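Side-chain contacts in THB11 (Chlamydomonas reinhardtii, PDB 6TD7), which binds heme b as the truncated hemoglobin domain of a longer protein and probably binds oxygen, with a role in nitrite reduction also suggested: residues G12-R17 against G117-R122; K25-L30 against K100-A105. All coordinates share one frame; numbering follows the deposited sequence. Where two conformers were deposited one is given.

Contact 1: residues G12-R17 against G117-R122; sequences GPLLQR and GEVMRR
Arg17 and Glu118 meet in an end-on, two-pronged salt bridge that ties the short N-terminal helix 14-17 of this truncated globin to helix 113-123. The arginine illustrates how a long side chain can serve two partners at once. From CB the chain leaves with CG beside the backbone N (chi1 -76°), runs straight to CD and bends at chi3. Arg17 NE then donates to Gly12 O at 2.7 Å, approaching from above that carbonyl's plane, and so ties the guanidinium back to Gly12, which precedes the N-cap residue Pro13. CZ carries the two nitrogens that reach across. Arg17 NH1 holds Glu118 OE1 at 2.8 Å. Arg17 NH2 holds Glu118 OE2 at 3.0 Å, and this second bond is almost straight at 177°. Both oxygens use their syn lone pairs, and the guanidinium and carboxylate planes lie only 13° apart. With the carboxylate removed, as by an alanine at this position, Arg17 NH1 and NH2 would probably lose their anionic mate and the guanidinium be less firmly oriented. Beside the bridge, Leu14 brings its methyls against Glu118 and the neighbouring valine; Leu14 CD1 comes within 3.8 Å of Glu118 OE2 and 4.0 Å of Val119 CG2.

Contact 2: residues K25-L30 against K100-A105; sequences KKVVEL and KYFEEA
One face of the Phe102 ring receives the CG1 methyl of Val27, a CH-pi contact between two helices of the globin fold, 21-36 and 92-108. Val27 CG1 sits 4.3 Å from the centroid of the Phe102 ring and 21° off its normal, displaced toward the rim, so that CZ is the ring atom it approaches most closely. Phe102 also meets Phe31 edge-to-face, and Leu64 and Met123 add contacts from two further helices; the Phe102 side chain is buried, about 6 Å from the heme. The neighbouring Tyr101 ring has Glu104 OE2, of its own helix, at its edge and in its plane. With CG anti to the backbone N (chi1 -163°), the phenylalanine reaches across to the valine, the two side chains crossing at about a right angle. The short helical segments run roughly antiparallel, at 138°, and their axes approach to 8.6 Å. Nearest across the interface are Val27 and Ala105, their CA atoms 5.2 Å apart. The alanine's small methyl is flanked by Val27 CG1 and Leu30 CG and also abuts the valine's backbone carbonyl. Leu30 completes the packing by laying one branch against the opposing backbone, Leu30 CD2 standing 3.7 Å from Ala105 CA.

Overall arrangement
The pair illustrates how chemistry follows depth in a small globin. Contact 2 is the core one, with apolar side chains meeting, no hydrogen bond across it and the heme nearby; contact 1 lies farther out and away from the annotated sites, where a charged pair works beside a smaller apolar patch. They use different helices, yet 14-17 and 21-36 are consecutive in the chain, as are 92-108 and 113-123, and contact 2 is nested within the loop that contact 1 closes. The two also touch directly: Val119 CG1 packs 4.0 Å from Phe102 CE1, and Met120 SD lies equally far from Phe102 CD1. Apolar packing thus continues from Phe102 through Val119 to Leu14, beside the salt bridge.

Contact 1: residues G12-R17 against G117-R122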
loop_
_atom_site.group_PDB
_atom_site.type_symbol
_atom_site.label_atom_id
_atom_site.label_comp_id
_atom_site.label_asym_id
_atom_site.label_seq_id
_atom_site.Cartn_x
_atom_site.Cartn_y
_atom_site.Cartn_z
ATOM N N GLY A 12 -14.164 0.850 -18.379
ATOM C CA GLY A 12 -13.790 -0.552 -18.324
ATOM C C GLY A 12 -12.773 -0.863 -17.241
ATOM O O GLY A 12 -13.072 -0.731 -16.054
ATOM N N PRO A 13 -11.563 -1.271 -17.634
ATOM C CA PRO A 13 -10.588 -1.715 -16.629
ATOM C C PRO A 13 -10.108 -0.580 -15.738
ATOM O O PRO A 13 -9.941 0.561 -16.174
ATOM C CB PRO A 13 -9.439 -2.286 -17.473
ATOM C CG PRO A 13 -9.560 -1.604 -18.787
ATOM C CD PRO A 13 -11.028 -1.378 -19.005
ATOM N N LEU A 14 -9.873 -0.930 -14.471
ATOM C CA LEU A 14 -9.435 0.034 -13.464
ATOM C C LEU A 14 -8.187 0.792 -13.896
ATOM O O LEU A 14 -8.041 1.985 -13.602
ATOM C CB LEU A 14 -9.190 -0.723 -12.157
ATOM C CG LEU A 14 -8.675 -0.013 -10.912
ATOM C CD1 LEU A 14 -9.587 1.117 -10.536
ATOM C CD2 LEU A 14 -8.581 -1.018 -9.778
ATOM N N LEU A 15 -7.273 0.117 -14.594
ATOM C CA LEU A 15 -6.015 0.748 -14.985
ATOM C C LEU A 15 -6.255 1.904 -15.945
ATOM O O LEU A 15 -5.628 2.964 -15.826
ATOM C CB LEU A 15 -5.095 -0.300 -15.610
ATOM C CG LEU A 15 -3.767 0.134 -16.231
ATOM C CD1 LEU A 15 -2.837 0.729 -15.195
ATOM C CD2 LEU A 15 -3.119 -1.063 -16.912
ATOM N N GLN A 16 -7.164 1.717 -16.902
ATOM C CA GLN A 16 -7.533 2.794 -17.811
ATOM C C GLN A 16 -8.301 3.887 -17.083
ATOM O O GLN A 16 -8.070 5.079 -17.317
ATOM C CB GLN A 16 -8.368 2.224 -18.961
ATOM C CG GLN A 16 -9.062 3.248 -19.848
ATOM C CD GLN A 16 -10.053 2.601 -20.801
ATOM O OE1 GLN A 16 -10.375 1.419 -20.670
ATOM N NE2 GLN A 16 -10.541 3.372 -21.766
ATOM N N ARG A 17 -9.216 3.499 -16.195
ATOM C CA ARG A 17 -10.070 4.487 -15.547
ATOM C C ARG A 17 -9.250 5.464 -14.713
ATOM O O ARG A 17 -9.503 6.673 -14.745
ATOM C CB ARG A 17 -11.136 3.782 -14.708
ATOM C CG ARG A 17 -12.261 3.201 -15.567
ATOM C CD ARG A 17 -13.404 2.601 -14.757
ATOM N NE ARG A 17 -13.092 1.265 -14.255
ATOM C CZ ARG A 17 -13.064 0.919 -12.968
ATOM N NH1 ARG A 17 -13.341 1.803 -12.018
ATOM N NH2 ARG A 17 -12.766 -0.328 -12.633
ATOM N N GLY A 117 -12.417 4.877 -3.838
ATOM C CA GLY A 117 -13.103 3.957 -2.949
ATOM C C GLY A 117 -12.968 2.519 -3.403
ATOM O O GLY A 117 -12.775 1.612 -2.589
ATOM N N GLU A 118 -13.060 2.290 -4.714
ATOM C CA GLU A 118 -12.881 0.949 -5.259
ATOM C C GLU A 118 -11.500 0.398 -4.930
ATOM O O GLU A 118 -11.366 -0.741 -4.463
ATOM C CB GLU A 118 -13.103 0.993 -6.771
ATOM C CG GLU A 118 -12.918 -0.323 -7.502
ATOM C CD GLU A 118 -13.068 -0.150 -9.000
ATOM O OE1 GLU A 118 -13.596 0.901 -9.419
ATOM O OE2 GLU A 118 -12.651 -1.050 -9.758
ATOM N N VAL A 119 -10.454 1.196 -5.166
ATOM C CA VAL A 119 -9.087 0.775 -4.865
ATOM C C VAL A 119 -8.909 0.553 -3.365
ATOM O O VAL A 119 -8.335 -0.455 -2.936
ATOM C CB VAL A 119 -8.082 1.812 -5.398
ATOM C CG1 VAL A 119 -6.661 1.509 -4.930
ATOM C CG2 VAL A 119 -8.145 1.863 -6.908
ATOM N N MET A 120 -9.379 1.493 -2.545
ATOM C CA MET A 120 -9.175 1.340 -1.105
ATOM C C MET A 120 -9.950 0.147 -0.550
ATOM O O MET A 120 -9.500 -0.476 0.419
ATOM C CB MET A 120 -9.561 2.620 -0.362
ATOM C CG MET A 120 -8.736 3.845 -0.741
ATOM S SD MET A 120 -6.966 3.534 -0.903
ATOM C CE MET A 120 -6.564 3.073 0.781
ATOM N N ARG A 121 -11.102 -0.199 -1.133
ATOM C CA ARG A 121 -11.821 -1.381 -0.666
ATOM C C ARG A 121 -11.046 -2.658 -0.964
ATOM O O ARG A 121 -11.112 -3.619 -0.191
ATOM C CB ARG A 121 -13.216 -1.449 -1.290
ATOM C CG ARG A 121 -14.260 -0.641 -0.528
ATOM C CD ARG A 121 -15.686 -0.881 -1.043
ATOM N NE ARG A 121 -15.811 -0.525 -2.451
ATOM C CZ ARG A 121 -16.092 0.695 -2.901
ATOM N NH1 ARG A 121 -16.288 1.703 -2.059
ATOM N NH2 ARG A 121 -16.168 0.904 -4.206
ATOM N N ARG A 122 -10.301 -2.687 -2.071
ATOM C CA ARG A 122 -9.473 -3.846 -2.374
ATOM C C ARG A 122 -8.303 -3.968 -1.407
ATOM O O ARG A 122 -7.845 -5.079 -1.119
ATOM C CB ARG A 122 -8.941 -3.746 -3.798
ATOM C CG ARG A 122 -9.693 -4.566 -4.805
ATOM C CD ARG A 122 -8.890 -4.688 -6.085
ATOM N NE ARG A 122 -8.837 -6.071 -6.536
ATOM C CZ ARG A 122 -8.382 -6.453 -7.723
ATOM N NH1 ARG A 122 -7.939 -5.550 -8.591
ATOM N NH2 ARG A 122 -8.383 -7.742 -8.037
#

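Contact 2: residues K25-L30 against K100-A105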
loop_
_atom_site.group_PDB
_atom_site.type_symbol
_atom_site.label_atom_id
_atom_site.label_comp_id
_atom_site.label_asym_id
_atom_site.label_seq_id
_atom_site.Cartn_x
_atom_site.Cartn_y
_atom_site.Cartn_z
ATOM N N LYS A 25 2.230 4.911 -11.557
ATOM C CA LYS A 25 3.607 5.146 -11.129
ATOM C C LYS A 25 3.699 6.374 -10.232
ATOM O O LYS A 25 4.344 6.343 -9.177
ATOM C CB LYS A 25 4.505 5.307 -12.356
ATOM C CG LYS A 25 5.467 4.156 -12.587
ATOM C CD LYS A 25 5.934 4.110 -14.036
ATOM C CE LYS A 25 7.169 3.233 -14.194
ATOM N NZ LYS A 25 7.656 3.184 -15.603
ATOM N N LYS A 26 3.056 7.469 -10.639
ATOM C CA LYS A 26 3.131 8.707 -9.869
ATOM C C LYS A 26 2.366 8.608 -8.555
ATOM O O LYS A 26 2.778 9.217 -7.558
ATOM C CB LYS A 26 2.625 9.863 -10.734
ATOM C CG LYS A 26 3.586 10.177 -11.875
ATOM C CD LYS A 26 3.049 11.153 -12.898
ATOM C CE LYS A 26 4.140 11.446 -13.936
ATOM N NZ LYS A 26 3.632 12.014 -15.219
ATOM N N VAL A 27 1.273 7.844 -8.519
ATOM C CA VAL A 27 0.575 7.594 -7.258
ATOM C C VAL A 27 1.513 6.917 -6.262
ATOM O O VAL A 27 1.642 7.348 -5.110
ATOM C CB VAL A 27 -0.685 6.744 -7.502
ATOM C CG1 VAL A 27 -1.227 6.195 -6.187
ATOM C CG2 VAL A 27 -1.756 7.553 -8.219
ATOM N N VAL A 28 2.171 5.835 -6.689
ATOM C CA VAL A 28 3.048 5.096 -5.784
ATOM C C VAL A 28 4.207 5.970 -5.324
ATOM O O VAL A 28 4.611 5.929 -4.157
ATOM C CB VAL A 28 3.561 3.810 -6.460
ATOM C CG1 VAL A 28 4.516 3.061 -5.524
ATOM C CG2 VAL A 28 2.403 2.930 -6.859
ATOM N N GLU A 29 4.770 6.773 -6.230
ATOM C CA GLU A 29 5.908 7.604 -5.845
ATOM C C GLU A 29 5.490 8.674 -4.845
ATOM O O GLU A 29 6.222 8.964 -3.892
ATOM C CB GLU A 29 6.547 8.229 -7.084
ATOM C CG GLU A 29 7.319 7.222 -7.927
ATOM C CD GLU A 29 7.736 7.758 -9.285
ATOM O OE1 GLU A 29 7.260 8.843 -9.683
ATOM O OE2 GLU A 29 8.542 7.083 -9.959
ATOM N N LEU A 30 4.311 9.267 -5.042
ATOM C CA LEU A 30 3.805 10.239 -4.078
ATOM C C LEU A 30 3.470 9.568 -2.751
ATOM O O LEU A 30 3.765 10.113 -1.680
ATOM C CB LEU A 30 2.584 10.926 -4.679
ATOM C CG LEU A 30 1.874 12.047 -3.934
ATOM C CD1 LEU A 30 2.861 13.095 -3.458
ATOM C CD2 LEU A 30 0.830 12.646 -4.876
ATOM N N LYS A 100 -4.307 6.317 4.404
ATOM C CA LYS A 100 -4.618 7.724 4.176
ATOM C C LYS A 100 -3.713 8.311 3.100
ATOM O O LYS A 100 -4.176 9.006 2.188
ATOM C CB LYS A 100 -4.477 8.505 5.488
ATOM C CG LYS A 100 -4.756 10.011 5.397
ATOM C CD LYS A 100 -3.611 10.844 5.991
ATOM C CE LYS A 100 -4.121 12.007 6.837
ATOM N NZ LYS A 100 -3.549 13.311 6.403
ATOM N N TYR A 101 -2.411 8.027 3.182
ATOM C CA TYR A 101 -1.460 8.612 2.245
ATOM C C TYR A 101 -1.623 8.050 0.836
ATOM O O TYR A 101 -1.417 8.775 -0.144
ATOM C CB TYR A 101 -0.037 8.382 2.743
ATOM C CG TYR A 101 0.349 9.249 3.914
ATOM C CD1 TYR A 101 -0.052 10.575 3.980
ATOM C CD2 TYR A 101 1.116 8.743 4.952
ATOM C CE1 TYR A 101 0.303 11.372 5.043
ATOM C CE2 TYR A 101 1.476 9.534 6.020
ATOM C CZ TYR A 101 1.066 10.847 6.061
ATOM O OH TYR A 101 1.416 11.646 7.122
ATOM N N PHE A 102 -1.974 6.773 0.710
ATOM C CA PHE A 102 -2.229 6.226 -0.619
ATOM C C PHE A 102 -3.454 6.883 -1.233
ATOM O O PHE A 102 -3.463 7.219 -2.424
ATOM C CB PHE A 102 -2.409 4.714 -0.538
ATOM C CG PHE A 102 -2.275 4.022 -1.857
ATOM C CD1 PHE A 102 -3.368 3.887 -2.694
ATOM C CD2 PHE A 102 -1.052 3.510 -2.260
ATOM C CE1 PHE A 102 -3.245 3.255 -3.907
ATOM C CE2 PHE A 102 -0.924 2.871 -3.472
ATOM C CZ PHE A 102 -2.022 2.746 -4.299
ATOM N N GLU A 103 -4.491 7.095 -0.421
ATOM C CA GLU A 103 -5.684 7.789 -0.888
ATOM C C GLU A 103 -5.383 9.237 -1.251
ATOM O O GLU A 103 -5.894 9.755 -2.252
ATOM C CB GLU A 103 -6.764 7.719 0.192
ATOM C CG GLU A 103 -8.068 8.403 -0.159
ATOM C CD GLU A 103 -8.988 8.528 1.041
ATOM O OE1 GLU A 103 -10.195 8.243 0.901
ATOM O OE2 GLU A 103 -8.502 8.904 2.128
ATOM N N GLU A 104 -4.575 9.921 -0.432
ATOM C CA GLU A 104 -4.191 11.294 -0.745
ATOM C C GLU A 104 -3.443 11.368 -2.069
ATOM O O GLU A 104 -3.660 12.288 -2.867
ATOM C CB GLU A 104 -3.317 11.869 0.373
ATOM C CG GLU A 104 -4.054 12.178 1.660
ATOM C CD GLU A 104 -3.171 12.842 2.706
ATOM O OE1 GLU A 104 -3.705 13.195 3.776
ATOM O OE2 GLU A 104 -1.955 13.015 2.465
ATOM N N ALA A 105 -2.534 10.417 -2.305
ATOM C CA ALA A 105 -1.792 10.389 -3.558
ATOM C C ALA A 105 -2.727 10.260 -4.755
ATOM O O ALA A 105 -2.551 10.953 -5.762
ATOM C CB ALA A 105 -0.782 9.240 -3.542
#